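Local atomic coordinates of Ice-binding protein (Colwellia, PDB entry 3WP9), a protein that binds to the surface of ice crystals, inhibits their growth and prevents large ice grains from forming at the expense of smaller ones. Residues Ile22-Pro27 against Leu44-Asp49; Thr13-Ser18 against Ser28-Asn33. All blocks are in the same frame, centred on the assembly; numbering follows the deposited sequence.

From the N terminus the chain runs through 13-18, turns a corner at Thr15 and Ile16, continues along strand 22-25, then through 28-33 and, from Asn33, into strand 33-36 beside strand 14-18. Interaction 2 closes this first circuit, where the chain returns to its own start one turn later. Interaction 1 closes the following loop, where the chain after strand 33-36 comes back against strand 22-25. The segments alternate in sequence, so the two loops cross instead of nesting. Together they link the long parallel sheet, the six-stranded sheet edged by 22-25 and the sheet bordered by 29-31. Inside, Ile22 CD1 packs 3.7 Å from Ile16 CG2, joining the two contacts.

Interaction 1 (Ile22-Pro27 against Leu44-Asp49); sequences ITDVYP and LLLNCD
Ile22 and Leu44 form an isolated backbone bridge where the loop between strands 33-36 and 55-57 runs beside strand 22-25, at the outermost position of the six-stranded parallel sheet. Leu45 N donates to Ile22 O at 2.8 Å, with an N-H...O angle of 162°, and no regular pairing follows. Beyond it a water bridges the two backbones, donating to Asp24 O at 2.7 Å and to Leu45 O at 2.8 Å. The interior side is apolar. Ile22 and Leu44 lie side by side pointing the same way, CD1 of the former 4.1 Å from CG of the latter, while Ile22 CG2, anti to its own backbone N, meets Leu46 CD1 at 4.0 Å. In the right-handed beta-helix this loop takes the place of a next strand beside 22-25, whose other edge bonds to strand 207-210. Leu44 and Leu46 both reach Met55 of the following coil.

Leu46 CD2 sits 3.8 Å from Asp24 CG, the two side chains crossing at about a right angle. Asp24 OD1 is bonded to Ser28 OG, while OD2 faces Glu50, a closeness of like charges that would probably raise the pKa of one of the two acids. Farther out, Tyr26 OH donates to Asp49 OD1 at 3.2 Å, reaching that oxygen from above the carboxylate plane, 52° out of it. The same oxygen lies in the ring plane at the edge of Tyr26, and Pro27 CB lies over one face of the ring, toward its rim. Asn47 OD1 accepts from Asp49 N in an Asx turn, and neighbouring Cys48 is tied to Cys66 by a disulfide.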
loop_
_atom_site.group_PDB
_atom_site.type_symbol
_atom_site.label_atom_id
_atom_site.label_comp_id
_atom_site.label_asym_id
_atom_site.label_seq_id
_atom_site.Cartn_x
_atom_site.Cartn_y
_atom_site.Cartn_z
ATOM N N ILE A 22 4.387 2.033 -13.317
ATOM C CA ILE A 22 3.336 2.780 -12.598
ATOM C C ILE A 22 2.530 3.526 -13.659
ATOM O O ILE A 22 3.096 4.297 -14.466
ATOM C CB ILE A 22 3.913 3.797 -11.594
ATOM C CG1 ILE A 22 4.790 3.156 -10.505
ATOM C CG2 ILE A 22 2.782 4.603 -11.029
ATOM C CD1 ILE A 22 5.394 4.223 -9.594
ATOM N N THR A 23 1.196 3.284 -13.705
ATOM C CA THR A 23 0.363 3.963 -14.713
ATOM C C THR A 23 -0.514 5.014 -14.022
ATOM O O THR A 23 -0.804 4.912 -12.806
ATOM C CB THR A 23 -0.551 3.042 -15.547
ATOM O OG1 THR A 23 -1.521 2.457 -14.718
ATOM C CG2 THR A 23 0.199 1.895 -16.172
ATOM N N ASP A 24 -0.970 5.986 -14.777
ATOM C CA ASP A 24 -1.764 7.011 -14.207
ATOM C C ASP A 24 -2.735 7.677 -15.171
ATOM O O ASP A 24 -2.356 8.078 -16.295
ATOM C CB ASP A 24 -0.801 8.080 -13.693
ATOM C CG ASP A 24 -1.538 9.306 -13.071
ATOM O OD1 ASP A 24 -2.222 9.153 -12.049
ATOM O OD2 ASP A 24 -1.399 10.442 -13.587
ATOM N N VAL A 25 -3.952 7.905 -14.692
ATOM C CA VAL A 25 -4.926 8.748 -15.365
ATOM C C VAL A 25 -4.878 10.069 -14.616
ATOM O O VAL A 25 -5.255 10.155 -13.472
ATOM C CB VAL A 25 -6.355 8.137 -15.332
ATOM C CG1 VAL A 25 -7.343 9.133 -15.923
ATOM C CG2 VAL A 25 -6.416 6.748 -16.049
ATOM N N TYR A 26 -4.287 11.062 -15.292
ATOM C CA TYR A 26 -3.969 12.402 -14.764
ATOM C C TYR A 26 -5.270 13.159 -14.437
ATOM O O TYR A 26 -6.283 13.011 -15.122
ATOM C CB TYR A 26 -3.221 13.148 -15.885
ATOM C CG TYR A 26 -2.649 14.485 -15.535
ATOM C CD1 TYR A 26 -1.333 14.589 -15.050
ATOM C CD2 TYR A 26 -3.390 15.657 -15.720
ATOM C CE1 TYR A 26 -0.756 15.819 -14.716
ATOM C CE2 TYR A 26 -2.826 16.902 -15.394
ATOM C CZ TYR A 26 -1.525 16.976 -14.873
ATOM O OH TYR A 26 -0.962 18.199 -14.528
ATOM N N PRO A 27 -5.259 13.987 -13.404
ATOM C CA PRO A 27 -4.110 14.212 -12.493
ATOM C C PRO A 27 -4.244 13.507 -11.134
ATOM O O PRO A 27 -5.342 13.460 -10.578
ATOM C CB PRO A 27 -4.227 15.728 -12.217
ATOM C CG PRO A 27 -5.704 15.989 -12.149
ATOM C CD PRO A 27 -6.313 15.005 -13.224
ATOM N N LEU A 44 7.472 4.166 -16.015
ATOM C CA LEU A 44 6.941 5.021 -14.898
ATOM C C LEU A 44 6.248 6.189 -15.544
ATOM O O LEU A 44 6.887 7.107 -16.052
ATOM C CB LEU A 44 8.134 5.437 -13.993
ATOM C CG LEU A 44 7.774 5.737 -12.534
ATOM C CD1 LEU A 44 9.118 6.035 -11.831
ATOM C CD2 LEU A 44 6.844 6.951 -12.382
ATOM N N LEU A 45 4.906 6.121 -15.624
ATOM C CA LEU A 45 4.124 7.056 -16.444
ATOM C C LEU A 45 3.418 8.051 -15.584
ATOM O O LEU A 45 2.236 8.303 -15.779
ATOM C CB LEU A 45 3.038 6.281 -17.196
ATOM C CG LEU A 45 3.568 5.130 -18.058
ATOM C CD1 LEU A 45 2.351 4.324 -18.606
ATOM C CD2 LEU A 45 4.541 5.579 -19.132
ATOM N N LEU A 46 4.032 8.511 -14.504
ATOM C CA LEU A 46 3.519 9.724 -13.859
ATOM C C LEU A 46 4.294 10.925 -14.389
ATOM O O LEU A 46 5.506 10.790 -14.810
ATOM C CB LEU A 46 3.843 9.657 -12.330
ATOM C CG LEU A 46 2.922 8.789 -11.442
ATOM C CD1 LEU A 46 3.546 8.389 -10.108
ATOM C CD2 LEU A 46 1.669 9.626 -11.143
ATOM N N ASN A 47 3.640 12.086 -14.295
ATOM C CA ASN A 47 4.199 13.360 -14.748
ATOM C C ASN A 47 4.934 13.943 -13.534
ATOM O O ASN A 47 4.546 13.718 -12.424
ATOM C CB ASN A 47 3.129 14.325 -15.249
ATOM C CG ASN A 47 3.733 15.555 -15.939
ATOM O OD1 ASN A 47 4.345 16.431 -15.292
ATOM N ND2 ASN A 47 3.606 15.607 -17.259
ATOM N N CYS A 48 6.063 14.627 -13.773
ATOM C CA CYS A 48 6.837 15.182 -12.686
ATOM C C CYS A 48 5.969 16.075 -11.815
ATOM O O CYS A 48 6.151 16.135 -10.588
ATOM C CB CYS A 48 8.056 15.901 -13.268
ATOM S SG CYS A 48 9.272 14.693 -13.838
ATOM N N ASP A 49 4.969 16.717 -12.388
ATOM C CA ASP A 49 4.091 17.598 -11.574
ATOM C C ASP A 49 3.097 16.849 -10.667
ATOM O O ASP A 49 2.407 17.427 -9.822
ATOM C CB ASP A 49 3.399 18.672 -12.423
ATOM C CG ASP A 49 2.571 18.091 -13.606
ATOM O OD1 ASP A 49 1.890 17.042 -13.484
ATOM O OD2 ASP A 49 2.593 18.705 -14.705
HETATM O O HOH W 1 0.056 7.254 -17.279
#

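Interaction 2 (Thr13-Ser18 against Ser28-Asn33); sequences TFTILS and STVTGN
Asn33 reaches back to Thr13 and Phe14 from the end of the 28-33 segment. Its CB lies 3.5 Å from Thr13 O and also touches Phe14 CD1. Chi1 of -54° places CG anti to the carbonyl carbon, and ND2 at the tip donates to Thr13 O at 2.8 Å, nearly straight at 165° and with the acceptor close to the amide plane. The other branch, OD1, accepts from Ala54 N. An alanine here would probably leave Ala54 N without this acceptor and Thr13 O without its amide donor. A water donates to Thr13 O, accepts from Asn33 N and lies 2.8 Å from Thr15 OG1.

The backbone of Asn33 contributes as well: its O accepts from Thr15 N at 2.8 Å and, weakly, from Ile16 N at 3.3 Å. Thr15 OG1 comes within 3.3 Å of Gly32 CA, and a CB at that glycine would collide with the hydroxyl. Inside the corner, Thr15 CG2 packs 4.0 Å from Val30 CG1 as the side chains slide past each other in opposite directions, and the Ile16 side chain crosses that of Val30 at about a right angle, with Ile16 CD1 3.9 Å from Val30 CG2. With strand 33-36 laid beside strand 14-18 and the Asn33 amide joined to both the preceding and the following coil, this is a corner between successive turns of a right-handed beta-helix.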
loop_
_atom_site.group_PDB
_atom_site.type_symbol
_atom_site.label_atom_id
_atom_site.label_comp_id
_atom_site.label_asym_id
_atom_site.label_seq_id
_atom_site.Cartn_x
_atom_site.Cartn_y
_atom_site.Cartn_z
ATOM N N THR A 13 10.921 4.142 2.280
ATOM C CA THR A 13 11.147 5.510 1.827
ATOM C C THR A 13 10.267 5.821 0.609
ATOM O O THR A 13 10.187 6.964 0.155
ATOM C CB THR A 13 12.599 5.787 1.488
ATOM O OG1 THR A 13 13.053 4.828 0.556
ATOM C CG2 THR A 13 13.477 5.660 2.724
ATOM N N PHE A 14 9.563 4.790 0.127
ATOM C CA PHE A 14 8.668 5.033 -1.031
ATOM C C PHE A 14 7.195 5.031 -0.649
ATOM O O PHE A 14 6.728 4.216 0.191
ATOM C CB PHE A 14 8.912 3.962 -2.105
ATOM C CG PHE A 14 10.232 4.083 -2.798
ATOM C CD1 PHE A 14 10.377 4.841 -3.977
ATOM C CD2 PHE A 14 11.386 3.487 -2.259
ATOM C CE1 PHE A 14 11.581 4.976 -4.633
ATOM C CE2 PHE A 14 12.616 3.608 -2.911
ATOM C CZ PHE A 14 12.728 4.341 -4.103
ATOM N N THR A 15 6.461 5.962 -1.281
ATOM C CA THR A 15 4.995 5.970 -1.261
ATOM C C THR A 15 4.345 5.046 -2.312
ATOM O O THR A 15 3.319 4.354 -2.011
ATOM C CB THR A 15 4.494 7.394 -1.399
ATOM O OG1 THR A 15 4.994 8.155 -0.263
ATOM C CG2 THR A 15 2.983 7.378 -1.397
ATOM N N ILE A 16 5.082 4.931 -3.428
ATOM C CA ILE A 16 4.726 3.897 -4.477
ATOM C C ILE A 16 6.044 3.290 -4.935
ATOM O O ILE A 16 6.922 4.046 -5.361
ATOM C CB ILE A 16 3.944 4.501 -5.683
ATOM C CG1 ILE A 16 2.694 5.255 -5.221
ATOM C CG2 ILE A 16 3.487 3.330 -6.583
ATOM C CD1 ILE A 16 1.919 6.044 -6.297
ATOM N N LEU A 17 6.123 1.961 -4.926
ATOM C CA LEU A 17 7.282 1.231 -5.431
ATOM C C LEU A 17 6.647 0.068 -6.142
ATOM O O LEU A 17 5.807 -0.592 -5.615
ATOM C CB LEU A 17 8.190 0.703 -4.277
ATOM C CG LEU A 17 9.452 -0.042 -4.825
ATOM C CD1 LEU A 17 10.357 0.883 -5.629
ATOM C CD2 LEU A 17 10.154 -0.673 -3.640
ATOM N N SER A 18 7.068 -0.177 -7.376
ATOM C CA SER A 18 6.633 -1.378 -8.109
ATOM C C SER A 18 7.786 -1.990 -8.906
ATOM O O SER A 18 8.860 -1.329 -9.086
ATOM C CB SER A 18 5.503 -1.005 -9.097
ATOM O OG SER A 18 6.048 -0.264 -10.170
ATOM N N SER A 28 -3.127 13.012 -10.634
ATOM C CA SER A 28 -3.051 12.430 -9.332
ATOM C C SER A 28 -2.071 13.292 -8.593
ATOM O O SER A 28 -1.375 14.083 -9.228
ATOM C CB SER A 28 -2.494 11.006 -9.436
ATOM O OG SER A 28 -3.559 10.211 -9.935
ATOM N N THR A 29 -2.043 13.153 -7.289
ATOM C CA THR A 29 -1.034 13.799 -6.464
ATOM C C THR A 29 -0.446 12.775 -5.561
ATOM O O THR A 29 -1.191 12.069 -4.822
ATOM C CB THR A 29 -1.695 14.843 -5.571
ATOM O OG1 THR A 29 -2.262 15.856 -6.398
ATOM C CG2 THR A 29 -0.641 15.528 -4.713
ATOM N N VAL A 30 0.859 12.596 -5.623
ATOM C CA VAL A 30 1.539 11.634 -4.791
ATOM C C VAL A 30 2.486 12.451 -3.894
ATOM O O VAL A 30 3.349 13.117 -4.436
ATOM C CB VAL A 30 2.351 10.606 -5.619
ATOM C CG1 VAL A 30 3.040 9.623 -4.715
ATOM C CG2 VAL A 30 1.381 9.894 -6.571
ATOM N N THR A 31 2.207 12.479 -2.593
ATOM C CA THR A 31 3.155 13.167 -1.675
ATOM C C THR A 31 4.071 12.101 -1.081
ATOM O O THR A 31 3.619 11.358 -0.195
ATOM C CB THR A 31 2.371 13.843 -0.538
ATOM O OG1 THR A 31 1.468 14.834 -1.077
ATOM C CG2 THR A 31 3.341 14.546 0.414
ATOM N N GLY A 32 5.308 12.018 -1.578
ATOM C CA GLY A 32 6.293 11.011 -1.229
ATOM C C GLY A 32 7.101 10.680 -2.489
ATOM O O GLY A 32 6.934 11.328 -3.520
ATOM N N ASN A 33 7.984 9.705 -2.385
ATOM C CA ASN A 33 8.845 9.228 -3.428
ATOM C C ASN A 33 8.172 8.077 -4.160
ATOM O O ASN A 33 7.429 7.272 -3.580
ATOM C CB ASN A 33 10.150 8.742 -2.810
ATOM C CG ASN A 33 10.773 9.812 -1.940
ATOM O OD1 ASN A 33 10.933 10.960 -2.366
ATOM N ND2 ASN A 33 11.057 9.460 -0.696
HETATM O O HOH W 2 7.720 8.393 0.506
#